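Antiterminator Q protein (Enterobacteria phage SfI, PDB 6JNY) is a phage transcription antitermination factor that probably acts on bacterial RNA polymerase, letting it read through terminators. Local coordinates at residues W15-L20 and S86-G91. Numbering follows the deposited sequence.
Sequences WLNGWL and SYYAHG
The amide oxygen OD1 of N17 is gripped twice. Y88 donates its phenol proton to it, OH to OD1 2.7 Å, arriving in the carbonyl plane on a lone pair at a C=O...O angle of 135°. A water gives it a second hydrogen bond, 2.8 Å from the water oxygen to OD1, and also bonds Y87 OH, so that both tyrosines of helix 78-90 are tied to one asparagine of helix 10-28. N17 stretches out to meet them with CG anti to its backbone N (chi1 178°), while ND2 makes a weak hydrogen bond with E21, one turn on.

One turn along from N17, L20 sets its CB over the middle of the Y88 ring, 3.6 Å from the centroid, in a CH-pi contact almost along the ring normal. Its CD1 lies on the same side, beyond the rim beside CE2, 3.8 Å away. The opposite face of Y88 is covered by CD1 of Y87, whose own ring presents its edge to Y88 CD2. Y88 is thus clamped between the two side chains, with N17 OD1 at its rim.

The axes of the two short helical segments pass 10.9 Å apart, with N-to-C directions at 47°, a gap bridged mainly by the long Y88 side chain. L138 of helix 123-155 touches Y88, and I66 of helix 60-74 packs on L20, placing the contact where several helices of the Q protein converge. With both ring faces covered and its hydroxyl bonded to N17 OD1, the buried Y88 is probably held in one orientation, its polar end satisfied by the amide.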
loop_
_atom_site.group_PDB
_atom_site.type_symbol
_atom_site.label_atom_id
_atom_site.label_comp_id
_atom_site.label_asym_id
_atom_site.label_seq_id
_atom_site.Cartn_x
_atom_site.Cartn_y
_atom_site.Cartn_z
ATOM N N TRP A 15 -0.046 14.369 4.798
ATOM C CA TRP A 15 -1.133 14.613 3.863
ATOM C C TRP A 15 -1.552 13.327 3.170
ATOM O O TRP A 15 -2.738 12.972 3.153
ATOM C CB TRP A 15 -0.656 15.644 2.837
ATOM C CG TRP A 15 -1.641 15.993 1.784
ATOM C CD1 TRP A 15 -2.631 16.927 1.866
ATOM C CD2 TRP A 15 -1.741 15.416 0.470
ATOM N NE1 TRP A 15 -3.345 16.965 0.691
ATOM C CE2 TRP A 15 -2.821 16.045 -0.181
ATOM C CE3 TRP A 15 -1.035 14.420 -0.205
ATOM C CZ2 TRP A 15 -3.196 15.726 -1.490
ATOM C CZ3 TRP A 15 -1.400 14.105 -1.507
ATOM C CH2 TRP A 15 -2.470 14.759 -2.139
ATOM N N LEU A 16 -0.586 12.604 2.600
ATOM C CA LEU A 16 -0.931 11.407 1.840
ATOM C C LEU A 16 -1.431 10.297 2.751
ATOM O O LEU A 16 -2.403 9.610 2.420
ATOM C CB LEU A 16 0.258 10.929 1.010
ATOM C CG LEU A 16 0.019 9.615 0.258
ATOM C CD1 LEU A 16 -1.184 9.739 -0.678
ATOM C CD2 LEU A 16 1.260 9.222 -0.503
ATOM N N ASN A 17 -0.779 10.097 3.896
ATOM C CA ASN A 17 -1.241 9.082 4.837
ATOM C C ASN A 17 -2.673 9.356 5.262
ATOM O O ASN A 17 -3.478 8.422 5.389
ATOM C CB ASN A 17 -0.323 9.045 6.054
ATOM C CG ASN A 17 -0.778 8.041 7.076
ATOM O OD1 ASN A 17 -0.597 6.836 6.900
ATOM N ND2 ASN A 17 -1.398 8.534 8.139
ATOM N N GLY A 18 -3.016 10.624 5.480
ATOM C CA GLY A 18 -4.381 10.953 5.848
ATOM C C GLY A 18 -5.369 10.545 4.773
ATOM O O GLY A 18 -6.399 9.926 5.057
ATOM N N TRP A 19 -5.065 10.881 3.515
ATOM C CA TRP A 19 -5.949 10.500 2.413
ATOM C C TRP A 19 -6.046 8.989 2.286
ATOM O O TRP A 19 -7.133 8.451 2.035
ATOM C CB TRP A 19 -5.450 11.112 1.101
ATOM C CG TRP A 19 -5.956 12.487 0.859
ATOM C CD1 TRP A 19 -5.207 13.630 0.723
ATOM C CD2 TRP A 19 -7.326 12.889 0.717
ATOM N NE1 TRP A 19 -6.033 14.711 0.514
ATOM C CE2 TRP A 19 -7.334 14.280 0.505
ATOM C CE3 TRP A 19 -8.547 12.208 0.757
ATOM C CZ2 TRP A 19 -8.515 15.003 0.323
ATOM C CZ3 TRP A 19 -9.715 12.929 0.571
ATOM C CH2 TRP A 19 -9.687 14.308 0.355
ATOM N N LEU A 20 -4.927 8.283 2.451
ATOM C CA LEU A 20 -4.961 6.831 2.306
ATOM C C LEU A 20 -5.718 6.158 3.447
ATOM O O LEU A 20 -6.328 5.109 3.236
ATOM C CB LEU A 20 -3.555 6.256 2.130
ATOM C CG LEU A 20 -2.869 6.665 0.818
ATOM C CD1 LEU A 20 -1.471 6.096 0.782
ATOM C CD2 LEU A 20 -3.680 6.193 -0.397
ATOM N N SER A 86 -3.499 -4.195 3.053
ATOM C CA SER A 86 -3.521 -4.697 4.430
ATOM C C SER A 86 -3.427 -3.549 5.427
ATOM O O SER A 86 -4.216 -3.463 6.371
ATOM C CB SER A 86 -2.381 -5.687 4.646
ATOM O OG SER A 86 -2.596 -6.878 3.905
ATOM N N TYR A 87 -2.499 -2.617 5.197
ATOM C CA TYR A 87 -2.287 -1.538 6.155
ATOM C C TYR A 87 -3.437 -0.537 6.137
ATOM O O TYR A 87 -3.956 -0.153 7.191
ATOM C CB TYR A 87 -0.963 -0.842 5.838
ATOM C CG TYR A 87 -0.538 0.200 6.842
ATOM C CD1 TYR A 87 -0.505 1.545 6.489
ATOM C CD2 TYR A 87 -0.105 -0.151 8.112
ATOM C CE1 TYR A 87 -0.089 2.511 7.385
ATOM C CE2 TYR A 87 0.304 0.806 9.011
ATOM C CZ TYR A 87 0.320 2.131 8.650
ATOM O OH TYR A 87 0.730 3.091 9.541
ATOM N N TYR A 88 -3.829 -0.064 4.947
ATOM C CA TYR A 88 -4.812 1.014 4.893
ATOM C C TYR A 88 -6.253 0.526 4.854
ATOM O O TYR A 88 -7.104 1.131 5.503
ATOM C CB TYR A 88 -4.521 1.965 3.713
ATOM C CG TYR A 88 -3.349 2.866 3.985
ATOM C CD1 TYR A 88 -3.416 3.841 4.966
ATOM C CD2 TYR A 88 -2.161 2.696 3.296
ATOM C CE1 TYR A 88 -2.335 4.675 5.222
ATOM C CE2 TYR A 88 -1.073 3.512 3.549
ATOM C CZ TYR A 88 -1.171 4.491 4.519
ATOM O OH TYR A 88 -0.095 5.308 4.768
ATOM N N ALA A 89 -6.550 -0.519 4.082
ATOM C CA ALA A 89 -7.931 -0.984 3.987
ATOM C C ALA A 89 -8.307 -1.833 5.198
ATOM O O ALA A 89 -9.226 -1.486 5.946
ATOM C CB ALA A 89 -8.154 -1.735 2.673
ATOM N N HIS A 90 -7.566 -2.918 5.437
ATOM C CA HIS A 90 -7.895 -3.760 6.583
ATOM C C HIS A 90 -7.476 -3.141 7.906
ATOM O O HIS A 90 -8.045 -3.498 8.944
ATOM C CB HIS A 90 -7.273 -5.144 6.473
ATOM C CG HIS A 90 -7.692 -6.063 7.577
ATOM N ND1 HIS A 90 -6.867 -6.376 8.635
ATOM C CD2 HIS A 90 -8.864 -6.699 7.809
ATOM C CE1 HIS A 90 -7.507 -7.188 9.462
ATOM N NE2 HIS A 90 -8.719 -7.399 8.983
ATOM N N GLY A 91 -6.502 -2.234 7.909
ATOM C CA GLY A 91 -6.109 -1.612 9.156
ATOM C C GLY A 91 -5.167 -2.439 9.998
ATOM O O GLY A 91 -5.128 -2.268 11.222
HETATM O O HOH W 1 0.712 5.629 9.095
#